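PDB 2PY5: DNA polymerase from Bacillus phage phi29, which replicates the viral DNA by protein-primed, strand-displacing synthesis with high processivity and fidelity, and proofreads with a 3'-5' exonuclease. Local coordinates for residues I242-Y254 with T457-I471. The protein carries 2 engineered substitutions. Sequence-based numbering, arbitrary orientation. Where two conformers were deposited one is given.
Sequences IGEGMVFDVNSLY and TDSIHLTGTEIPDVI
Antiparallel pairing of strand 245-250 with strand 459-463 is part of the palm sheet of this B-family polymerase and brings together D249 and D458, the latter from the YCDTD motif, both ligands of the catalytic magnesium. M246-L462 and F248-I460 are hydrogen-bonded pairs, and a single bond from V250 N to D458 O (2.8 Å) follows at the active-site end. There, in the conformer given, D249 OD1 lies 3.2 Å from D458 OD2, with the carboxylate planes 67° apart. Such crowding of acidic oxygens suits a magnesium site, and here a water donates to D458 OD1; its very short link to D249 OD2 is doubtful. In one conformer S459 OG donates to D458 OD2, from above the carboxylate plane, and may steady it. On the same face as D249, beta-branched V247 lays CG2 over the centre of the H461 ring, a CH-pi contact at 3.8 Å. The opposite face, with M246, F248, I460 and L462, is apolar: F248, its CG anti to the carbonyl carbon (chi1 -66°), reaches beneath the 464-471 loop, where I471 CD1 sits 4.1 Å from the ring centroid and I467 CG1 meets the edge. Flexible M246 bends at chi3 (-42°) to bring CE within 3.3 Å of T465 O. G245, lacking a side chain, allows its CA to approach L462 O to 3.1 Å. Strand 452-456 flanks 459-463, strand 483-489 pairs with the far side of 245-250, and helix 427-447 packs against L253 and Y254.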
loop_
_atom_site.group_PDB
_atom_site.type_symbol
_atom_site.label_atom_id
_atom_site.label_comp_id
_atom_site.label_asym_id
_atom_site.label_seq_id
_atom_site.Cartn_x
_atom_site.Cartn_y
_atom_site.Cartn_z
ATOM N N ILE F 242 -10.868 4.427 -27.912
ATOM C CA ILE F 242 -10.946 5.879 -27.663
ATOM C C ILE F 242 -9.873 6.557 -28.533
ATOM O O ILE F 242 -8.780 6.002 -28.739
ATOM C CB ILE F 242 -10.714 6.238 -26.149
ATOM C CG1 ILE F 242 -11.734 5.523 -25.260
ATOM C CG2 ILE F 242 -10.810 7.741 -25.887
ATOM C CD1 ILE F 242 -11.819 6.059 -23.847
ATOM N N GLY F 243 -10.199 7.737 -29.066
ATOM C CA GLY F 243 -9.221 8.591 -29.695
ATOM C C GLY F 243 -8.493 9.431 -28.664
ATOM O O GLY F 243 -8.121 8.937 -27.601
ATOM N N GLU F 244 -8.287 10.703 -28.977
ATOM C CA GLU F 244 -7.455 11.555 -28.138
ATOM C C GLU F 244 -8.105 11.876 -26.805
ATOM O O GLU F 244 -9.326 12.003 -26.710
ATOM C CB GLU F 244 -7.143 12.860 -28.838
ATOM C CG GLU F 244 -6.309 12.726 -30.072
ATOM C CD GLU F 244 -5.845 14.072 -30.584
ATOM O OE1 GLU F 244 -6.709 14.965 -30.766
ATOM O OE2 GLU F 244 -4.630 14.234 -30.829
ATOM N N GLY F 245 -7.280 12.037 -25.784
ATOM C CA GLY F 245 -7.758 12.359 -24.457
ATOM C C GLY F 245 -6.626 12.827 -23.576
ATOM O O GLY F 245 -5.487 12.953 -24.028
ATOM N N MET F 246 -6.929 13.083 -22.317
ATOM C CA MET F 246 -5.939 13.670 -21.429
ATOM C C MET F 246 -6.188 13.218 -20.005
ATOM O O MET F 246 -7.297 12.816 -19.657
ATOM C CB MET F 246 -5.973 15.213 -21.547
ATOM C CG MET F 246 -7.264 15.851 -21.060
ATOM S SD MET F 246 -7.504 17.570 -21.587
ATOM C CE MET F 246 -5.860 18.254 -21.373
ATOM N N VAL F 247 -5.133 13.304 -19.195
ATOM C CA VAL F 247 -5.176 12.869 -17.797
ATOM C C VAL F 247 -4.751 14.014 -16.898
ATOM O O VAL F 247 -3.758 14.658 -17.150
ATOM C CB VAL F 247 -4.217 11.691 -17.585
ATOM C CG1 VAL F 247 -4.177 11.252 -16.128
ATOM C CG2 VAL F 247 -4.629 10.517 -18.496
ATOM N N PHE F 248 -5.527 14.227 -15.837
ATOM C CA PHE F 248 -5.189 15.161 -14.773
ATOM C C PHE F 248 -4.999 14.376 -13.490
ATOM O O PHE F 248 -5.755 13.447 -13.225
ATOM C CB PHE F 248 -6.311 16.160 -14.578
ATOM C CG PHE F 248 -6.526 17.070 -15.751
ATOM C CD1 PHE F 248 -7.424 16.732 -16.757
ATOM C CD2 PHE F 248 -5.846 18.279 -15.845
ATOM C CE1 PHE F 248 -7.631 17.578 -17.830
ATOM C CE2 PHE F 248 -6.063 19.128 -16.909
ATOM C CZ PHE F 248 -6.955 18.757 -17.914
ATOM N N ASP F 249 -4.006 14.789 -12.689
ATOM C CA ASP F 249 -3.676 14.117 -11.447
ATOM C C ASP F 249 -3.492 15.174 -10.358
ATOM O O ASP F 249 -2.731 16.111 -10.547
ATOM C CB ASP F 249 -2.393 13.313 -11.661
ATOM C CG ASP F 249 -2.086 12.357 -10.541
ATOM O OD1 ASP F 249 -2.840 12.296 -9.551
ATOM O OD2 ASP F 249 -1.070 11.637 -10.666
ATOM N N VAL F 250 -4.180 15.009 -9.226
ATOM C CA VAL F 250 -4.001 15.965 -8.126
ATOM C C VAL F 250 -2.547 15.892 -7.637
ATOM O O VAL F 250 -1.980 14.810 -7.512
ATOM C CB VAL F 250 -4.960 15.678 -6.966
ATOM C CG1 VAL F 250 -4.731 16.685 -5.817
ATOM C CG2 VAL F 250 -6.408 15.701 -7.444
ATOM N N ASN F 251 -1.966 17.055 -7.352
ATOM C CA ASN F 251 -0.649 17.125 -6.730
ATOM C C ASN F 251 -0.772 16.776 -5.253
ATOM O O ASN F 251 -1.308 17.573 -4.462
ATOM C CB ASN F 251 -0.047 18.520 -6.915
ATOM C CG ASN F 251 0.162 18.880 -8.375
ATOM O OD1 ASN F 251 0.716 18.083 -9.147
ATOM N ND2 ASN F 251 -0.265 20.073 -8.761
ATOM N N SER F 252 -0.323 15.569 -4.913
ATOM C CA SER F 252 -0.317 15.045 -3.546
ATOM C C SER F 252 -1.705 15.063 -2.887
ATOM O O SER F 252 -1.921 15.736 -1.884
ATOM C CB SER F 252 0.723 15.762 -2.706
ATOM O OG SER F 252 2.029 15.524 -3.239
ATOM N N LEU F 253 -2.615 14.268 -3.446
ATOM C CA LEU F 253 -4.012 14.230 -3.007
ATOM C C LEU F 253 -4.208 14.207 -1.478
ATOM O O LEU F 253 -4.908 15.054 -0.929
ATOM C CB LEU F 253 -4.709 13.011 -3.630
ATOM C CG LEU F 253 -6.188 12.782 -3.257
ATOM C CD1 LEU F 253 -7.056 13.727 -3.998
ATOM C CD2 LEU F 253 -6.561 11.331 -3.533
ATOM N N TYR F 254 -3.621 13.227 -0.812
ATOM C CA TYR F 254 -3.931 13.022 0.604
ATOM C C TYR F 254 -3.284 14.081 1.472
ATOM O O TYR F 254 -3.993 14.724 2.262
ATOM C CB TYR F 254 -3.590 11.599 1.036
ATOM C CG TYR F 254 -4.578 10.579 0.484
ATOM C CD1 TYR F 254 -4.189 9.631 -0.444
ATOM C CD2 TYR F 254 -5.907 10.572 0.887
ATOM C CE1 TYR F 254 -5.115 8.702 -0.953
ATOM C CE2 TYR F 254 -6.805 9.657 0.398
ATOM C CZ TYR F 254 -6.417 8.738 -0.510
ATOM O OH TYR F 254 -7.335 7.795 -0.998
ATOM N N THR F 457 -8.748 7.468 -7.906
ATOM C CA THR F 457 -8.231 7.980 -6.642
ATOM C C THR F 457 -7.900 9.443 -6.697
ATOM O O THR F 457 -8.597 10.232 -6.070
ATOM C CB THR F 457 -7.052 7.152 -6.100
ATOM O OG1 THR F 457 -7.475 5.802 -5.959
ATOM C CG2 THR F 457 -6.605 7.676 -4.717
ATOM N N ASP F 458 -6.848 9.792 -7.439
ATOM C CA ASP F 458 -6.373 11.179 -7.560
ATOM C C ASP F 458 -6.317 11.612 -9.012
ATOM O O ASP F 458 -5.760 12.648 -9.310
ATOM C CB ASP F 458 -4.965 11.344 -6.923
ATOM C CG ASP F 458 -3.934 10.390 -7.476
ATOM O OD1 ASP F 458 -2.802 10.329 -6.921
ATOM O OD2 ASP F 458 -4.248 9.669 -8.446
ATOM N N SER F 459 -6.925 10.846 -9.919
ATOM C CA SER F 459 -6.743 11.122 -11.330
ATOM C C SER F 459 -8.056 11.048 -12.063
ATOM O O SER F 459 -8.909 10.231 -11.750
ATOM C CB SER F 459 -5.762 10.148 -11.951
ATOM O OG SER F 459 -4.505 10.208 -11.298
ATOM N N ILE F 460 -8.219 11.949 -13.020
ATOM C CA ILE F 460 -9.371 11.903 -13.926
ATOM C C ILE F 460 -8.876 11.888 -15.374
ATOM O O ILE F 460 -7.939 12.583 -15.743
ATOM C CB ILE F 460 -10.376 13.059 -13.711
ATOM C CG1 ILE F 460 -9.746 14.436 -13.955
ATOM C CG2 ILE F 460 -10.964 12.961 -12.290
ATOM C CD1 ILE F 460 -10.751 15.586 -13.799
ATOM N N HIS F 461 -9.520 11.062 -16.183
ATOM C CA HIS F 461 -9.164 10.880 -17.585
ATOM C C HIS F 461 -10.340 11.371 -18.410
ATOM O O HIS F 461 -11.471 10.921 -18.183
ATOM C CB HIS F 461 -8.953 9.397 -17.897
ATOM C CG HIS F 461 -7.844 8.741 -17.126
ATOM N ND1 HIS F 461 -7.095 7.713 -17.657
ATOM C CD2 HIS F 461 -7.377 8.936 -15.869
ATOM C CE1 HIS F 461 -6.210 7.311 -16.765
ATOM N NE2 HIS F 461 -6.356 8.035 -15.668
ATOM N N LEU F 462 -10.071 12.256 -19.373
ATOM C CA LEU F 462 -11.104 12.895 -20.199
ATOM C C LEU F 462 -10.860 12.619 -21.677
ATOM O O LEU F 462 -9.718 12.506 -22.117
ATOM C CB LEU F 462 -11.065 14.418 -20.020
ATOM C CG LEU F 462 -11.169 15.022 -18.617
ATOM C CD1 LEU F 462 -11.231 16.547 -18.731
ATOM C CD2 LEU F 462 -12.359 14.481 -17.866
ATOM N N THR F 463 -11.940 12.590 -22.457
ATOM C CA THR F 463 -11.811 12.687 -23.908
ATOM C C THR F 463 -11.372 14.113 -24.292
ATOM O O THR F 463 -11.566 15.065 -23.532
ATOM C CB THR F 463 -13.127 12.357 -24.627
ATOM O OG1 THR F 463 -14.148 13.263 -24.195
ATOM C CG2 THR F 463 -13.570 10.919 -24.351
ATOM N N GLY F 464 -10.756 14.262 -25.460
ATOM C CA GLY F 464 -10.289 15.573 -25.914
ATOM C C GLY F 464 -8.978 16.027 -25.298
ATOM O O GLY F 464 -8.506 15.456 -24.313
ATOM N N THR F 465 -8.399 17.089 -25.859
ATOM C CA THR F 465 -7.052 17.510 -25.457
ATOM C C THR F 465 -6.957 18.942 -24.895
ATOM O O THR F 465 -5.868 19.371 -24.527
ATOM C CB THR F 465 -6.077 17.364 -26.626
ATOM O OG1 THR F 465 -6.428 18.291 -27.647
ATOM C CG2 THR F 465 -6.117 15.943 -27.179
ATOM N N GLU F 466 -8.079 19.661 -24.807
ATOM C CA GLU F 466 -8.091 21.006 -24.222
ATOM C C GLU F 466 -8.530 20.984 -22.767
ATOM O O GLU F 466 -9.436 20.245 -22.394
ATOM C CB GLU F 466 -9.005 21.933 -25.022
ATOM C CG GLU F 466 -8.623 22.069 -26.496
ATOM C CD GLU F 466 -7.275 22.759 -26.731
ATOM O OE1 GLU F 466 -6.794 22.731 -27.887
ATOM O OE2 GLU F 466 -6.692 23.332 -25.783
ATOM N N ILE F 467 -7.878 21.790 -21.937
ATOM C CA ILE F 467 -8.255 21.863 -20.531
ATOM C C ILE F 467 -9.698 22.390 -20.430
ATOM O O ILE F 467 -10.013 23.441 -20.998
ATOM C CB ILE F 467 -7.302 22.765 -19.733
ATOM C CG1 ILE F 467 -5.891 22.154 -19.713
ATOM C CG2 ILE F 467 -7.805 22.922 -18.299
ATOM C CD1 ILE F 467 -4.812 23.100 -19.225
ATOM N N PRO F 468 -10.587 21.636 -19.739
ATOM C CA PRO F 468 -11.943 22.157 -19.555
ATOM C C PRO F 468 -11.963 23.513 -18.833
ATOM O O PRO F 468 -11.262 23.694 -17.837
ATOM C CB PRO F 468 -12.629 21.086 -18.703
ATOM C CG PRO F 468 -11.823 19.860 -18.881
ATOM C CD PRO F 468 -10.418 20.296 -19.139
ATOM N N ASP F 469 -12.761 24.442 -19.351
ATOM C CA ASP F 469 -12.900 25.772 -18.753
ATOM C C ASP F 469 -13.253 25.686 -17.268
ATOM O O ASP F 469 -12.748 26.470 -16.455
ATOM C CB ASP F 469 -13.986 26.578 -19.481
ATOM C CG ASP F 469 -13.553 27.067 -20.856
ATOM O OD1 ASP F 469 -12.370 26.912 -21.229
ATOM O OD2 ASP F 469 -14.414 27.618 -21.579
ATOM N N VAL F 470 -14.111 24.725 -16.914
ATOM C CA VAL F 470 -14.638 24.632 -15.552
ATOM C C VAL F 470 -13.567 24.297 -14.497
ATOM O O VAL F 470 -13.759 24.598 -13.310
ATOM C CB VAL F 470 -15.814 23.624 -15.467
ATOM C CG1 VAL F 470 -16.335 23.517 -14.046
ATOM C CG2 VAL F 470 -16.942 24.051 -16.383
ATOM N N ILE F 471 -12.449 23.688 -14.919
ATOM C CA ILE F 471 -11.351 23.367 -13.981
ATOM C C ILE F 471 -10.063 24.162 -14.213
ATOM O O ILE F 471 -9.089 23.970 -13.497
ATOM C CB ILE F 471 -11.019 21.822 -13.928
ATOM C CG1 ILE F 471 -10.339 21.327 -15.204
ATOM C CG2 ILE F 471 -12.272 21.007 -13.644
ATOM C CD1 ILE F 471 -9.871 19.873 -15.103
HETATM O O HOH W 1 -6.307 17.488 -30.266
HETATM O O HOH W 2 -0.675 10.201 -8.616
HETATM O O HOH W 3 -1.884 12.707 -5.823
#